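Local coordinates for protein Phospholipase/Carboxylesterase (Dyadobacter fermentans, PDB 4H0C) that probably hydrolyses carboxylic ester bonds as an alpha/beta-hydrolase of the phospholipase/carboxylesterase family, possibly including palmitoyl thioesters on proteins, at residues A21-A35 and E49-Y63. Sequence-based numbering, arbitrary orientation. Where two conformers were deposited one is given.
Sequences AKKAVVMLHGRGGTA and EMAIYAPQATNNSWY. With CIT (citric acid), chain C.
His29, just past strand 23-28, sets its ring against Ala57 and Trp62. Its CB carries CG between backbone N and carbonyl carbon (chi1 69°), which turns the ring toward these two residues. From there CD2 lies 3.6 Å from Pro55 O, CE1 packs on Ala57 CB, and the tip NE2 accepts a bond from Ala57 N (3.0 Å), near the ring plane. ND1 donates in the ring plane to Gly30 O, so with NE2 accepting, the proton is on ND1 and the two bonds fix the ring's rotation. The five-membered ring of Trp62 stacks, offset, on one face, planes at 27°, while its NE1 donates to His29 O (2.9 Å); Gly33 O lies above the other face. A leucine here would probably leave Ala57 N without its acceptor and Gly30 O with one donor fewer, freeing the loop to shift.

Next door, Gln56 OE1 takes the Ala35 N bond (2.9 Å) at the start of helix 35-39, where Thr34, its OG1 bonded to Asp37 N, is the N-cap. Arg31 NE grips citrate O1 at 2.6 Å and Tyr63 OH meets citrate O5; this citrate, probably from the crystallisation liquor, also bonds Ser108 of the likely nucleophile elbow.

The parallel strands 23-28 and 50-55 of a beta-alpha-beta unit are joined by backbone bonds such as Tyr53 N to Val25 O (2.9 Å), with strand 102-107 flanking 23-28, strand 11-15 flanking 50-55, and helix 109-120 packing against Leu28 and Tyr63.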
ATOM      1  N   ALA A  21      15.589   1.207  15.020  1.00 16.79           N
ATOM      2  CA  ALA A  21      14.566   2.055  14.416  1.00 16.13           C
ATOM      3  C   ALA A  21      13.377   2.325  15.335  1.00 19.19           C
ATOM      4  O   ALA A  21      12.882   1.416  16.002  1.00 19.78           O
ATOM      5  CB  ALA A  21      14.097   1.442  13.111  1.00 15.48           C
ATOM      6  N   LYS A  22      12.958   3.590  15.350  0.50 20.28           N
ATOM      7  CA  LYS A  22      11.759   4.058  16.033  0.50 20.61           C
ATOM      8  C   LYS A  22      10.496   3.714  15.219  0.50 19.11           C
ATOM      9  O   LYS A  22       9.405   3.567  15.772  0.50 20.48           O
ATOM     10  CB  LYS A  22      11.837   5.584  16.217  0.50 21.80           C
ATOM     11  CG  LYS A  22      13.099   6.075  16.918  0.50 23.67           C
ATOM     12  CD  LYS A  22      13.100   7.581  17.179  0.50 27.43           C
ATOM     13  CE  LYS A  22      13.363   8.362  15.899  0.50 26.02           C
ATOM     14  NZ  LYS A  22      14.740   8.163  15.359  0.50 14.26           N
ATOM     15  N   LYS A  23      10.659   3.597  13.903  1.00 17.91           N
ATOM     16  CA  LYS A  23       9.536   3.449  12.977  1.00 13.73           C
ATOM     17  C   LYS A  23       9.942   2.505  11.852  1.00 13.31           C
ATOM     18  O   LYS A  23      11.145   2.239  11.652  1.00 13.33           O
ATOM     19  CB  LYS A  23       9.152   4.819  12.373  1.00 15.75           C
ATOM     20  CG  LYS A  23       8.852   5.906  13.368  1.00 20.29           C
ATOM     21  CD  LYS A  23       8.628   7.244  12.687  1.00 21.62           C
ATOM     22  CE  LYS A  23       7.960   8.211  13.662  1.00 26.99           C
ATOM     23  NZ  LYS A  23       7.845   9.552  13.027  1.00 34.47           N
ATOM     24  N   ALA A  24       8.950   2.005  11.119  1.00 13.64           N
ATOM     25  CA  ALA A  24       9.216   1.157   9.972  1.00 12.16           C
ATOM     26  C   ALA A  24       8.269   1.503   8.877  1.00 11.56           C
ATOM     27  O   ALA A  24       7.194   2.055   9.135  1.00 12.92           O
ATOM     28  CB  ALA A  24       9.052  -0.309  10.332  1.00 13.82           C
ATOM     29  N   VAL A  25       8.659   1.181   7.654  1.00 11.21           N
ATOM     30  CA  VAL A  25       7.755   1.395   6.517  1.00 11.07           C
ATOM     31  C   VAL A  25       7.793   0.166   5.619  1.00 11.37           C
ATOM     32  O   VAL A  25       8.882  -0.357   5.319  1.00 12.58           O
ATOM     33  CB  VAL A  25       8.081   2.679   5.707  1.00 11.63           C
ATOM     34  CG1 VAL A  25       9.490   2.633   5.092  1.00 11.09           C
ATOM     35  CG2 VAL A  25       7.036   2.868   4.601  1.00 12.41           C
ATOM     36  N   VAL A  26       6.606  -0.323   5.260  1.00 12.04           N
ATOM     37  CA  VAL A  26       6.439  -1.412   4.319  1.00 11.50           C
ATOM     38  C   VAL A  26       6.174  -0.775   2.957  1.00 12.39           C
ATOM     39  O   VAL A  26       5.186  -0.063   2.804  1.00 13.90           O
ATOM     40  CB  VAL A  26       5.245  -2.315   4.727  1.00 11.11           C
ATOM     41  CG1 VAL A  26       5.057  -3.405   3.684  1.00 13.96           C
ATOM     42  CG2 VAL A  26       5.455  -2.878   6.121  1.00 12.84           C
HETATM   43  N   MSE A  27       7.068  -1.010   1.982  1.00 10.82           N
HETATM   44  CA  MSE A  27       6.974  -0.382   0.661  1.00 10.42           C
HETATM   45  C   MSE A  27       6.635  -1.447  -0.375  1.00 11.79           C
HETATM   46  O   MSE A  27       7.308  -2.467  -0.456  1.00 13.15           O
HETATM   47  CB  MSE A  27       8.281   0.347   0.309  1.00 10.85           C
HETATM   48  CG  MSE A  27       8.716   1.305   1.418  1.00 13.88           C
HETATM   49 SE   MSE A  27      10.215   2.358   0.896  0.75 17.20          SE
HETATM   50  CE  MSE A  27       9.352   3.551  -0.372  1.00 20.91           C
ATOM     51  N   LEU A  28       5.602  -1.193  -1.173  1.00 12.26           N
ATOM     52  CA  LEU A  28       5.061  -2.183  -2.099  1.00 12.09           C
ATOM     53  C   LEU A  28       5.156  -1.656  -3.524  1.00 12.24           C
ATOM     54  O   LEU A  28       4.530  -0.648  -3.869  1.00 13.92           O
ATOM     55  CB  LEU A  28       3.614  -2.570  -1.712  1.00 11.71           C
ATOM     56  CG  LEU A  28       3.453  -3.131  -0.273  1.00 12.91           C
ATOM     57  CD1 LEU A  28       1.989  -3.339   0.080  1.00 15.69           C
ATOM     58  CD2 LEU A  28       4.200  -4.449  -0.097  1.00 14.75           C
ATOM     59  N   HIS A  29       5.954  -2.351  -4.329  1.00 14.50           N
ATOM     60  CA  HIS A  29       6.190  -2.000  -5.720  1.00 14.05           C
ATOM     61  C   HIS A  29       4.999  -2.276  -6.607  1.00 14.19           C
ATOM     62  O   HIS A  29       4.061  -3.026  -6.244  1.00 14.06           O
ATOM     63  CB  HIS A  29       7.428  -2.716  -6.269  1.00 14.43           C
ATOM     64  CG  HIS A  29       7.272  -4.227  -6.431  1.00 13.63           C
ATOM     65  ND1 HIS A  29       6.565  -4.804  -7.456  1.00 15.20           N
ATOM     66  CD2 HIS A  29       7.822  -5.277  -5.697  1.00 14.13           C
ATOM     67  CE1 HIS A  29       6.652  -6.159  -7.351  1.00 13.80           C
ATOM     68  NE2 HIS A  29       7.405  -6.444  -6.263  1.00 14.39           N
ATOM     69  N   GLY A  30       5.049  -1.686  -7.791  1.00 16.62           N
ATOM     70  CA  GLY A  30       3.991  -1.847  -8.774  1.00 15.38           C
ATOM     71  C   GLY A  30       4.166  -3.028  -9.721  1.00 13.69           C
ATOM     72  O   GLY A  30       5.117  -3.803  -9.606  1.00 17.20           O
ATOM     73  N   ARG A  31       3.239  -3.152 -10.664  1.00 15.55           N
ATOM     74  CA  ARG A  31       3.239  -4.269 -11.621  1.00 14.05           C
ATOM     75  C   ARG A  31       4.487  -4.220 -12.502  1.00 16.40           C
ATOM     76  O   ARG A  31       4.784  -3.180 -13.119  1.00 18.63           O
ATOM     77  CB  ARG A  31       1.979  -4.250 -12.488  1.00 15.95           C
ATOM     78  CG  ARG A  31       1.761  -5.525 -13.295  1.00 15.52           C
ATOM     79  CD  ARG A  31       0.562  -5.380 -14.230  1.00 18.00           C
ATOM     80  NE  ARG A  31      -0.653  -5.079 -13.453  1.00 19.23           N
ATOM     81  CZ  ARG A  31      -1.455  -6.004 -12.916  1.00 20.92           C
ATOM     82  NH1 ARG A  31      -1.215  -7.302 -13.094  1.00 20.79           N
ATOM     83  NH2 ARG A  31      -2.506  -5.631 -12.204  1.00 17.91           N
ATOM     84  N   GLY A  32       5.193  -5.343 -12.575  1.00 18.65           N
ATOM     85  CA  GLY A  32       6.448  -5.414 -13.338  1.00 21.18           C
ATOM     86  C   GLY A  32       7.630  -4.774 -12.626  1.00 24.24           C
ATOM     87  O   GLY A  32       8.718  -4.660 -13.202  1.00 27.48           O
ATOM     88  N   GLY A  33       7.430  -4.364 -11.374  1.00 22.20           N
ATOM     89  CA  GLY A  33       8.433  -3.606 -10.639  1.00 23.02           C
ATOM     90  C   GLY A  33       9.226  -4.461  -9.686  1.00 21.09           C
ATOM     91  O   GLY A  33       9.040  -5.689  -9.619  1.00 21.27           O
ATOM     92  N   THR A  34      10.130  -3.825  -8.946  1.00 18.19           N
ATOM     93  CA  THR A  34      10.978  -4.572  -8.018  1.00 18.17           C
ATOM     94  C   THR A  34      11.054  -3.884  -6.690  1.00 17.40           C
ATOM     95  O   THR A  34      10.837  -2.665  -6.591  1.00 17.32           O
ATOM     96  CB  THR A  34      12.429  -4.774  -8.553  1.00 19.72           C
ATOM     97  OG1 THR A  34      13.093  -3.509  -8.631  1.00 24.32           O
ATOM     98  CG2 THR A  34      12.436  -5.443  -9.935  1.00 22.79           C
ATOM     99  N   ALA A  35      11.383  -4.665  -5.660  1.00 16.56           N
ATOM    100  CA  ALA A  35      11.631  -4.103  -4.334  1.00 19.64           C
ATOM    101  C   ALA A  35      12.747  -3.053  -4.339  1.00 22.35           C
ATOM    102  O   ALA A  35      12.605  -1.978  -3.712  1.00 21.83           O
ATOM    103  CB  ALA A  35      11.955  -5.207  -3.355  1.00 23.60           C
ATOM    104  N   GLU A  49      13.936   8.022   9.313  1.00 17.27           N
ATOM    105  CA  GLU A  49      13.836   7.386  10.644  1.00 17.48           C
ATOM    106  C   GLU A  49      13.257   5.961  10.593  1.00 15.81           C
ATOM    107  O   GLU A  49      13.131   5.282  11.637  1.00 15.33           O
ATOM    108  CB  GLU A  49      13.044   8.257  11.617  1.00 20.20           C
ATOM    109  CG  GLU A  49      13.792   9.525  11.987  1.00 22.95           C
ATOM    110  CD  GLU A  49      12.949  10.515  12.756  1.00 31.75           C
ATOM    111  OE1 GLU A  49      11.903  10.954  12.215  1.00 35.70           O
ATOM    112  OE2 GLU A  49      13.337  10.858  13.896  1.00 35.49           O
HETATM  113  N   MSE A  50      12.974   5.482   9.382  1.00 14.79           N
HETATM  114  CA  MSE A  50      12.327   4.172   9.237  1.00 15.01           C
HETATM  115  C   MSE A  50      13.286   3.044   8.870  1.00 15.28           C
HETATM  116  O   MSE A  50      14.221   3.221   8.056  1.00 15.75           O
HETATM  117  CB  MSE A  50      11.234   4.179   8.171  1.00 15.09           C
HETATM  118  CG  MSE A  50       9.884   4.827   8.593  1.00 16.77           C
HETATM  119 SE   MSE A  50      10.118   6.737   8.829  0.75 16.00          SE
HETATM  120  CE  MSE A  50       8.235   7.185   8.724  1.00 19.44           C
ATOM    121  N   ALA A  51      13.020   1.885   9.472  1.00 12.50           N
ATOM    122  CA  ALA A  51      13.508   0.617   8.942  1.00 12.18           C
ATOM    123  C   ALA A  51      12.620   0.345   7.731  1.00 14.14           C
ATOM    124  O   ALA A  51      11.401   0.354   7.849  1.00 14.18           O
ATOM    125  CB  ALA A  51      13.387  -0.491   9.982  1.00 14.34           C
ATOM    126  N   ILE A  52      13.227   0.114   6.574  1.00 14.41           N
ATOM    127  CA  ILE A  52      12.466  -0.066   5.321  1.00 14.52           C
ATOM    128  C   ILE A  52      12.420  -1.541   4.961  1.00 14.97           C
ATOM    129  O   ILE A  52      13.471  -2.191   4.875  1.00 17.32           O
ATOM    130  CB  ILE A  52      13.099   0.747   4.167  1.00 15.13           C
ATOM    131  CG1 ILE A  52      13.063   2.255   4.478  1.00 15.60           C
ATOM    132  CG2 ILE A  52      12.484   0.376   2.815  1.00 16.25           C
ATOM    133  CD1 ILE A  52      14.000   3.069   3.601  1.00 17.02           C
ATOM    134  N   TYR A  53      11.204  -2.074   4.813  1.00 12.27           N
ATOM    135  CA  TYR A  53      10.982  -3.433   4.309  1.00 13.46           C
ATOM    136  C   TYR A  53      10.233  -3.363   2.990  1.00 14.84           C
ATOM    137  O   TYR A  53       9.180  -2.741   2.920  1.00 16.54           O
ATOM    138  CB  TYR A  53      10.085  -4.208   5.280  1.00 14.23           C
ATOM    139  CG  TYR A  53      10.799  -4.663   6.540  1.00 14.88           C
ATOM    140  CD1 TYR A  53      10.974  -6.027   6.810  1.00 18.17           C
ATOM    141  CD2 TYR A  53      11.268  -3.742   7.474  1.00 15.40           C
ATOM    142  CE1 TYR A  53      11.628  -6.456   7.963  1.00 20.34           C
ATOM    143  CE2 TYR A  53      11.938  -4.166   8.620  1.00 17.25           C
ATOM    144  CZ  TYR A  53      12.108  -5.531   8.852  1.00 21.89           C
ATOM    145  OH  TYR A  53      12.757  -5.987   9.973  1.00 25.68           O
ATOM    146  N   ALA A  54      10.735  -4.039   1.960  1.00 15.26           N
ATOM    147  CA  ALA A  54      10.058  -4.070   0.671  1.00 14.00           C
ATOM    148  C   ALA A  54      10.004  -5.525   0.189  1.00 15.01           C
ATOM    149  O   ALA A  54      11.030  -6.074  -0.220  1.00 15.82           O
ATOM    150  CB  ALA A  54      10.788  -3.196  -0.334  1.00 16.08           C
ATOM    151  N   PRO A  55       8.821  -6.165   0.264  1.00 13.82           N
ATOM    152  CA  PRO A  55       8.752  -7.540  -0.229  1.00 15.21           C
ATOM    153  C   PRO A  55       8.772  -7.546  -1.746  1.00 15.09           C
ATOM    154  O   PRO A  55       8.255  -6.611  -2.369  1.00 17.52           O
ATOM    155  CB  PRO A  55       7.398  -8.055   0.296  1.00 15.02           C
ATOM    156  CG  PRO A  55       6.574  -6.834   0.516  1.00 15.56           C
ATOM    157  CD  PRO A  55       7.564  -5.744   0.921  1.00 15.84           C
ATOM    158  N   GLN A  56       9.382  -8.572  -2.339  1.00 16.06           N
ATOM    159  CA  GLN A  56       9.432  -8.687  -3.792  1.00 17.08           C
ATOM    160  C   GLN A  56       8.361  -9.654  -4.277  1.00 15.17           C
ATOM    161  O   GLN A  56       8.313 -10.795  -3.815  1.00 17.93           O
ATOM    162  CB  GLN A  56      10.816  -9.198  -4.242  1.00 19.35           C
ATOM    163  CG  GLN A  56      10.876  -9.580  -5.715  1.00 18.69           C
ATOM    164  CD  GLN A  56      10.805  -8.368  -6.637  1.00 20.82           C
ATOM    165  OE1 GLN A  56      11.561  -7.397  -6.462  1.00 21.06           O
ATOM    166  NE2 GLN A  56       9.904  -8.415  -7.631  1.00 21.73           N
ATOM    167  N   ALA A  57       7.554  -9.223  -5.249  1.00 16.12           N
ATOM    168  CA  ALA A  57       6.522 -10.087  -5.820  1.00 17.21           C
ATOM    169  C   ALA A  57       7.127 -11.127  -6.753  1.00 17.63           C
ATOM    170  O   ALA A  57       8.017 -10.832  -7.557  1.00 18.40           O
ATOM    171  CB  ALA A  57       5.462  -9.277  -6.553  1.00 16.44           C
ATOM    172  N   THR A  58       6.636 -12.357  -6.620  1.00 18.17           N
ATOM    173  CA  THR A  58       6.911 -13.396  -7.588  1.00 17.66           C
ATOM    174  C   THR A  58       6.282 -12.950  -8.901  1.00 17.70           C
ATOM    175  O   THR A  58       5.214 -12.343  -8.894  1.00 17.29           O
ATOM    176  CB  THR A  58       6.349 -14.739  -7.088  1.00 18.09           C
ATOM    177  OG1 THR A  58       7.101 -15.124  -5.931  1.00 19.17           O
ATOM    178  CG2 THR A  58       6.468 -15.844  -8.146  1.00 23.26           C
ATOM    179  N   ASN A  59       6.985 -13.203 -10.004  1.00 20.46           N
ATOM    180  CA  ASN A  59       6.603 -12.720 -11.345  1.00 19.16           C
ATOM    181  C   ASN A  59       6.588 -11.192 -11.465  1.00 19.86           C
ATOM    182  O   ASN A  59       6.043 -10.628 -12.441  1.00 20.05           O
ATOM    183  CB  ASN A  59       5.272 -13.328 -11.779  1.00 21.55           C
ATOM    184  CG  ASN A  59       5.344 -14.844 -11.928  1.00 23.75           C
ATOM    185  OD1 ASN A  59       6.352 -15.370 -12.393  1.00 26.57           O
ATOM    186  ND2 ASN A  59       4.276 -15.552 -11.532  1.00 30.34           N
ATOM    187  N   ASN A  60       7.219 -10.530 -10.490  1.00 19.47           N
ATOM    188  CA  ASN A  60       7.223  -9.064 -10.385  1.00 20.93           C
ATOM    189  C   ASN A  60       5.807  -8.482 -10.447  1.00 18.17           C
ATOM    190  O   ASN A  60       5.611  -7.345 -10.887  1.00 18.52           O
ATOM    191  CB  ASN A  60       8.073  -8.421 -11.494  1.00 23.27           C
ATOM    192  CG  ASN A  60       9.560  -8.648 -11.328  1.00 27.79           C
ATOM    193  OD1 ASN A  60      10.023  -9.224 -10.354  1.00 32.63           O
ATOM    194  ND2 ASN A  60      10.320  -8.177 -12.298  1.00 32.62           N
ATOM    195  N   SER A  61       4.820  -9.260  -9.993  1.00 15.75           N
ATOM    196  CA  SER A  61       3.435  -8.826 -10.052  1.00 16.35           C
ATOM    197  C   SER A  61       2.630  -9.471  -8.939  1.00 15.06           C
ATOM    198  O   SER A  61       2.593 -10.710  -8.824  1.00 15.76           O
ATOM    199  CB  SER A  61       2.831  -9.163 -11.427  1.00 16.81           C
ATOM    200  OG  SER A  61       1.448  -8.808 -11.479  1.00 17.53           O
ATOM    201  N   TRP A  62       1.984  -8.628  -8.121  1.00 15.42           N
ATOM    202  CA  TRP A  62       1.165  -9.116  -6.984  1.00 13.51           C
ATOM    203  C   TRP A  62       0.017 -10.013  -7.368  1.00 14.02           C
ATOM    204  O   TRP A  62      -0.291 -10.968  -6.654  1.00 14.52           O
ATOM    205  CB  TRP A  62       0.715  -7.958  -6.088  1.00 12.42           C
ATOM    206  CG  TRP A  62       1.903  -7.203  -5.540  1.00 12.81           C
ATOM    207  CD1 TRP A  62       2.288  -5.883  -5.796  1.00 13.79           C
ATOM    208  CD2 TRP A  62       2.901  -7.723  -4.603  1.00 12.36           C
ATOM    209  NE1 TRP A  62       3.433  -5.571  -5.104  1.00 14.03           N
ATOM    210  CE2 TRP A  62       3.867  -6.644  -4.381  1.00 12.94           C
ATOM    211  CE3 TRP A  62       3.098  -8.949  -3.983  1.00 12.41           C
ATOM    212  CZ2 TRP A  62       4.975  -6.806  -3.532  1.00 14.65           C
ATOM    213  CZ3 TRP A  62       4.197  -9.103  -3.136  1.00 13.57           C
ATOM    214  CH2 TRP A  62       5.120  -8.052  -2.923  1.00 13.82           C
ATOM    215  N   TYR A  63      -0.620  -9.722  -8.493  1.00 12.68           N
ATOM    216  CA  TYR A  63      -1.757 -10.529  -8.965  1.00 13.74           C
ATOM    217  C   TYR A  63      -1.873 -10.262 -10.473  1.00 14.44           C
ATOM    218  O   TYR A  63      -1.481  -9.176 -10.939  1.00 15.83           O
ATOM    219  CB  TYR A  63      -3.061 -10.157  -8.182  1.00 14.95           C
ATOM    220  CG  TYR A  63      -3.268  -8.666  -8.014  1.00 14.48           C
ATOM    221  CD1 TYR A  63      -3.802  -7.894  -9.063  1.00 15.05           C
ATOM    222  CD2 TYR A  63      -2.882  -8.004  -6.843  1.00 14.19           C
ATOM    223  CE1 TYR A  63      -3.957  -6.515  -8.933  1.00 15.47           C
ATOM    224  CE2 TYR A  63      -3.070  -6.648  -6.697  1.00 14.32           C
ATOM    225  CZ  TYR A  63      -3.576  -5.905  -7.753  1.00 14.99           C
ATOM    226  OH  TYR A  63      -3.720  -4.558  -7.631  1.00 18.80           O
TER
HETATM  227  C1  CIT C 301      -1.907  -1.832 -12.964  1.00 29.98           C
HETATM  228  O1  CIT C 301      -2.143  -2.902 -13.549  1.00 33.06           O
HETATM  229  O2  CIT C 301      -0.747  -1.495 -12.655  1.00 35.64           O
HETATM  230  C2  CIT C 301      -3.071  -0.926 -12.626  1.00 26.21           C
HETATM  231  C3  CIT C 301      -3.534  -1.169 -11.180  1.00 23.91           C
HETATM  232  O7  CIT C 301      -2.440  -1.007 -10.281  1.00 27.71           O
HETATM  233  C4  CIT C 301      -4.625  -0.181 -10.765  1.00 25.84           C
HETATM  234  C5  CIT C 301      -4.014   1.096 -10.222  1.00 29.58           C
HETATM  235  O3  CIT C 301      -4.054   1.313  -8.983  1.00 27.49           O
HETATM  236  O4  CIT C 301      -3.495   1.895 -11.040  1.00 31.85           O
HETATM  237  C6  CIT C 301      -4.039  -2.581 -10.967  1.00 22.70           C
HETATM  238  O5  CIT C 301      -3.537  -3.250 -10.027  1.00 24.07           O
HETATM  239  O6  CIT C 301      -4.948  -2.999 -11.704  1.00 22.00           O
HETATM  240  O   HOH W   1      14.609   5.668  13.895  1.00 21.25           O
HETATM  241  O   HOH W   2       7.937  -3.939  -2.679  1.00 14.14           O
HETATM  242  O   HOH W   3       0.694  -8.905 -14.170  1.00 27.25           O